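CrmK (PDB 5I1W) probably catalyses an oxygen-dependent oxidation using covalently bound FAD, as a flavoenzyme of the berberine bridge enzyme-like family. Local coordinates at residues Phe34-Ser39 against Asp80-Ser85; Asp150-Val155 against Thr198-Arg203. One frame throughout, in Å; residues are numbered along the deposited sequence.

Contact 1: residues Phe34-Ser39 against Asp80-Ser85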
# COMPACT_ATOMS: atom_id res chain seq x y z
N PHE A 34 20.02 13.96 -7.02
CA PHE A 34 19.18 13.77 -5.88
C PHE A 34 20.11 13.55 -4.68
O PHE A 34 21.13 12.90 -4.79
CB PHE A 34 18.29 12.57 -6.04
CG PHE A 34 17.35 12.67 -7.18
CD1 PHE A 34 17.70 12.20 -8.40
CD2 PHE A 34 16.11 13.21 -7.01
CE1 PHE A 34 16.83 12.28 -9.46
CE2 PHE A 34 15.23 13.31 -8.05
CZ PHE A 34 15.60 12.88 -9.28
N ARG A 35 19.79 14.18 -3.57
CA ARG A 35 20.49 13.94 -2.31
C ARG A 35 19.54 13.22 -1.35
O ARG A 35 18.45 13.68 -1.09
CB ARG A 35 20.95 15.25 -1.75
CG ARG A 35 21.55 15.20 -0.38
CD ARG A 35 22.90 14.50 -0.33
NE ARG A 35 23.83 14.94 -1.36
CZ ARG A 35 24.69 15.94 -1.23
NH1 ARG A 35 24.77 16.64 -0.10
NH2 ARG A 35 25.48 16.22 -2.23
N LEU A 36 19.93 12.05 -0.83
CA LEU A 36 19.11 11.35 0.17
C LEU A 36 19.76 11.39 1.55
O LEU A 36 20.64 10.59 1.79
CB LEU A 36 18.93 9.89 -0.21
CG LEU A 36 17.80 9.67 -1.21
CD1 LEU A 36 18.26 10.12 -2.59
CD2 LEU A 36 17.41 8.21 -1.23
N PRO A 37 19.32 12.29 2.45
CA PRO A 37 19.98 12.38 3.75
C PRO A 37 19.35 11.47 4.83
O PRO A 37 18.20 10.98 4.67
CB PRO A 37 19.82 13.84 4.08
CG PRO A 37 18.45 14.14 3.54
CD PRO A 37 18.32 13.35 2.29
N TYR A 38 20.13 11.23 5.88
CA TYR A 38 19.77 10.35 6.99
C TYR A 38 19.57 11.08 8.29
O TYR A 38 19.00 10.53 9.18
CB TYR A 38 20.81 9.26 7.18
CG TYR A 38 20.88 8.38 5.97
CD1 TYR A 38 19.88 7.45 5.73
CD2 TYR A 38 21.90 8.52 5.05
CE1 TYR A 38 19.91 6.64 4.60
CE2 TYR A 38 21.95 7.72 3.92
CZ TYR A 38 20.95 6.79 3.70
OH TYR A 38 20.97 6.01 2.57
N SER A 39 20.01 12.33 8.38
CA SER A 39 19.91 13.07 9.60
C SER A 39 19.75 14.53 9.29
O SER A 39 20.04 14.99 8.18
CB SER A 39 21.20 12.87 10.39
OG SER A 39 22.29 13.48 9.73
N ASP A 80 15.56 14.34 -1.25
CA ASP A 80 14.51 13.35 -1.03
C ASP A 80 14.65 12.83 0.39
O ASP A 80 15.70 12.34 0.78
CB ASP A 80 14.67 12.22 -2.04
CG ASP A 80 13.44 11.34 -2.16
OD1 ASP A 80 12.82 10.98 -1.12
OD2 ASP A 80 13.10 10.99 -3.34
N LEU A 81 13.59 13.01 1.19
CA LEU A 81 13.59 12.67 2.60
C LEU A 81 13.00 11.27 2.87
O LEU A 81 12.74 10.92 4.01
CB LEU A 81 12.84 13.71 3.40
CG LEU A 81 13.49 15.09 3.29
CD1 LEU A 81 12.70 16.09 4.13
CD2 LEU A 81 14.93 15.09 3.77
N SER A 82 12.84 10.46 1.84
CA SER A 82 12.20 9.15 2.02
C SER A 82 12.96 8.24 2.95
O SER A 82 12.40 7.33 3.48
CB SER A 82 11.98 8.45 0.67
OG SER A 82 13.24 8.15 0.08
N SER A 83 14.23 8.48 3.16
CA SER A 83 14.97 7.70 4.17
C SER A 83 14.98 8.30 5.58
O SER A 83 15.67 7.81 6.45
CB SER A 83 16.41 7.51 3.71
OG SER A 83 16.46 6.84 2.46
N MET A 84 14.26 9.37 5.82
CA MET A 84 14.05 9.83 7.20
C MET A 84 12.58 9.63 7.50
O MET A 84 11.76 10.51 7.21
CB MET A 84 14.44 11.29 7.33
CG MET A 84 15.94 11.51 7.37
SD MET A 84 16.38 13.25 7.10
CE MET A 84 15.86 14.01 8.66
N SER A 85 12.25 8.46 8.02
CA SER A 85 10.86 8.04 8.22
C SER A 85 10.57 7.52 9.64
O SER A 85 9.55 6.87 9.87
CB SER A 85 10.52 6.93 7.23
OG SER A 85 11.32 5.79 7.50
O HOH W 1 16.31 10.71 2.97
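Pro37 packs against Leu81 and Met84 in the buried half of this contact, just beyond the parallel strands 33-36 and 77-80. Their pairing is seen in Asp80 N donating to Arg35 O at 3.0 Å. Asp80 OD1 accepts from Ser82 N through its anti lone pair, an Asx turn that leads into the type I turn from Leu81 to Met84; OD2 is in a salt bridge with Arg60. One step on, Pro37 CG lies 3.7 Å from Leu81 CD2; that leucine also touches FAD. Met84 lies alongside, its CG 3.6 Å from Pro37 O. The bend at its chi3 (72°) carries CE over the backbone of Ser39, 4.0 Å from Ser39 C. A serine here would lack SD and CE and would probably leave a gap between Pro37, Ser39 and Val43 of helix 40-52.

The other half is the partly exposed one, with Tyr38 and Ser83. Ser83 CB approaches the Tyr38 ring obliquely, 3.7 Å from CE1, and both hydroxyls are hydrogen-bonded to Asn114 OD1 of the second subunit, which makes this side part of the dimer interface.

Between the halves a water donates to Pro37 O (2.6 Å) and Asp80 O (2.8 Å) and accepts from Ser83 N (3.1 Å). Beyond the last direct backbone bond, these three backbone groups are joined through one water, while apolar carbon and sulfur fill the side towards helix 40-52.

Contact 2: residues Asp150-Val155 against Thr198-Arg203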
# COMPACT_ATOMS: atom_id res chain seq x y z
N ASP A 150 -3.91 21.04 14.20
CA ASP A 150 -4.42 21.34 15.52
C ASP A 150 -3.68 20.51 16.55
O ASP A 150 -3.82 20.78 17.75
CB ASP A 150 -5.94 21.10 15.59
CG ASP A 150 -6.75 22.09 14.71
OD1 ASP A 150 -6.39 23.31 14.65
OD2 ASP A 150 -7.76 21.66 14.05
N TYR A 151 -2.92 19.50 16.08
CA TYR A 151 -2.06 18.71 16.91
C TYR A 151 -0.58 18.98 16.77
O TYR A 151 0.19 18.20 17.26
CB TYR A 151 -2.34 17.21 16.71
CG TYR A 151 -3.78 16.92 17.04
CD1 TYR A 151 -4.75 17.06 16.07
CD2 TYR A 151 -4.16 16.61 18.33
CE1 TYR A 151 -6.07 16.89 16.34
CE2 TYR A 151 -5.48 16.41 18.63
CZ TYR A 151 -6.43 16.57 17.63
OH TYR A 151 -7.75 16.38 17.89
N LEU A 152 -0.18 20.11 16.17
CA LEU A 152 1.22 20.36 15.90
C LEU A 152 1.86 21.10 17.06
O LEU A 152 1.64 22.27 17.28
CB LEU A 152 1.39 21.13 14.63
CG LEU A 152 2.84 21.46 14.27
CD1 LEU A 152 3.64 20.21 13.99
CD2 LEU A 152 2.84 22.43 13.06
N HIS A 153 2.63 20.38 17.82
CA HIS A 153 3.22 20.92 19.01
C HIS A 153 4.48 21.68 18.65
O HIS A 153 4.75 22.75 19.20
CB HIS A 153 3.48 19.75 19.93
CG HIS A 153 4.21 20.08 21.17
ND1 HIS A 153 3.58 20.57 22.29
CD2 HIS A 153 5.52 19.92 21.51
CE1 HIS A 153 4.47 20.71 23.27
NE2 HIS A 153 5.65 20.33 22.81
N ALA A 154 5.25 21.15 17.68
CA ALA A 154 6.53 21.69 17.30
C ALA A 154 6.92 21.21 15.92
O ALA A 154 6.44 20.20 15.44
CB ALA A 154 7.59 21.32 18.33
N VAL A 155 7.80 21.96 15.27
CA VAL A 155 8.36 21.55 14.00
C VAL A 155 9.85 21.92 14.03
O VAL A 155 10.21 22.87 14.67
CB VAL A 155 7.54 22.18 12.86
CG1 VAL A 155 7.56 23.70 12.91
CG2 VAL A 155 8.01 21.70 11.52
N THR A 198 12.23 18.85 8.85
CA THR A 198 12.87 17.58 9.08
C THR A 198 12.05 16.65 9.99
O THR A 198 12.09 15.42 9.83
CB THR A 198 14.27 17.79 9.67
OG1 THR A 198 14.17 18.72 10.76
CG2 THR A 198 15.15 18.39 8.59
N ARG A 199 11.30 17.24 10.91
CA ARG A 199 10.41 16.49 11.73
C ARG A 199 9.36 17.37 12.37
O ARG A 199 9.50 18.57 12.45
CB ARG A 199 11.17 15.75 12.78
CG ARG A 199 11.73 16.60 13.89
CD ARG A 199 12.88 15.85 14.60
NE ARG A 199 14.04 15.72 13.74
CZ ARG A 199 14.57 14.58 13.30
NH1 ARG A 199 14.07 13.41 13.67
NH2 ARG A 199 15.63 14.61 12.49
N TYR A 200 8.26 16.75 12.73
CA TYR A 200 7.16 17.39 13.38
C TYR A 200 6.98 16.64 14.69
O TYR A 200 7.29 15.48 14.77
CB TYR A 200 5.87 17.09 12.63
CG TYR A 200 5.70 17.62 11.26
CD1 TYR A 200 5.20 18.88 11.07
CD2 TYR A 200 5.95 16.84 10.15
CE1 TYR A 200 4.99 19.40 9.80
CE2 TYR A 200 5.74 17.33 8.86
CZ TYR A 200 5.24 18.61 8.70
OH TYR A 200 4.98 19.12 7.46
N TRP A 201 6.37 17.29 15.66
CA TRP A 201 6.03 16.71 16.91
C TRP A 201 4.55 16.95 17.04
O TRP A 201 4.12 18.07 16.88
CB TRP A 201 6.74 17.42 18.05
CG TRP A 201 8.14 16.96 18.25
CD1 TRP A 201 8.52 15.89 18.93
CD2 TRP A 201 9.35 17.56 17.74
NE1 TRP A 201 9.87 15.76 18.90
CE2 TRP A 201 10.40 16.78 18.18
CE3 TRP A 201 9.63 18.69 16.97
CZ2 TRP A 201 11.75 17.08 17.89
CZ3 TRP A 201 10.95 19.00 16.71
CH2 TRP A 201 11.99 18.20 17.16
N LEU A 202 3.80 15.91 17.43
CA LEU A 202 2.35 15.95 17.50
C LEU A 202 1.85 15.61 18.88
O LEU A 202 2.28 14.63 19.47
CB LEU A 202 1.74 14.93 16.55
CG LEU A 202 2.25 15.11 15.13
CD1 LEU A 202 1.95 13.91 14.25
CD2 LEU A 202 1.64 16.34 14.53
N ARG A 203 0.87 16.38 19.34
CA ARG A 203 0.36 16.24 20.67
C ARG A 203 -0.90 17.02 20.79
O ARG A 203 -0.97 18.11 20.25
CB ARG A 203 1.35 16.84 21.59
CG ARG A 203 0.94 16.88 23.00
CD ARG A 203 2.06 17.58 23.72
NE ARG A 203 2.06 17.04 25.03
CZ ARG A 203 1.36 17.55 26.03
NH1 ARG A 203 0.65 18.66 25.84
NH2 ARG A 203 1.39 16.93 27.21
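Ala154 CB is the small bump against the benzo part of Trp201, 3.6 Å from CE3 and oblique to the ring. Arg199 CG covers one face of the same indole, 3.6 Å above its plane, offset toward the rim, and NE1 is held by Asp90.

On the face of the sheet that carries Leu152, Val155 and Tyr200, the fit is between branches and a ring. Leu152 holds CG anti to its backbone N (chi1 179°), with chi2 turning CD1 to the edge of the Tyr200 ring, 3.6 Å from Tyr200 CD1 and near the ring plane. Val155 CG2 reaches the same Tyr200 CD1 at 4.0 Å, so two branches converge on one ring atom roughly at right angles. The phenol OH is bonded to Gly130 O, and Ala129 and Ile133 of helix 129-134, beside the FAD site, also touch the ring. On the Trp201 side, His153 and the extended Arg203 run side by side; ND1 of the histidine lies 3.6 Å from Arg203 CD, with ring and guanidinium planes 55° apart, and the main polar partner of Arg203 is Gly94.

The strands are antiparallel, 156° between their directions, and a classic beta bulge interrupts their register. Trp201 O accepts from His153 N at 2.9 Å and, weakly, from Ala154 N at 3.4 Å. One carbonyl serves two amides, and the extra residue is accommodated with neither N-H left unbonded.

How the contacts relate
From the N terminus, strand 33-36 is followed by helix 40-52 and strand 57-60 before strand 77-80 returns beside it; contact 1 closes this loop of 40 intervening residues at the mixed sheet. The chain then enters the five-stranded antiparallel sheet, and contact 2 closes a second loop, holding strand 166-172 and helix 180-185, between neighbouring strands 152-160 and 196-202. The loops follow in series, neither enclosing nor crossing the other. The centres of the two contacts lie about 19 Å apart, yet the contacts touch: Met84 CE packs 3.9 Å from Arg199 NH2. Contact 1 ties strands of the mixed sheet and contact 2 those of the antiparallel one, and this packing joins the two, consistent with the two-subdomain PCMH fold.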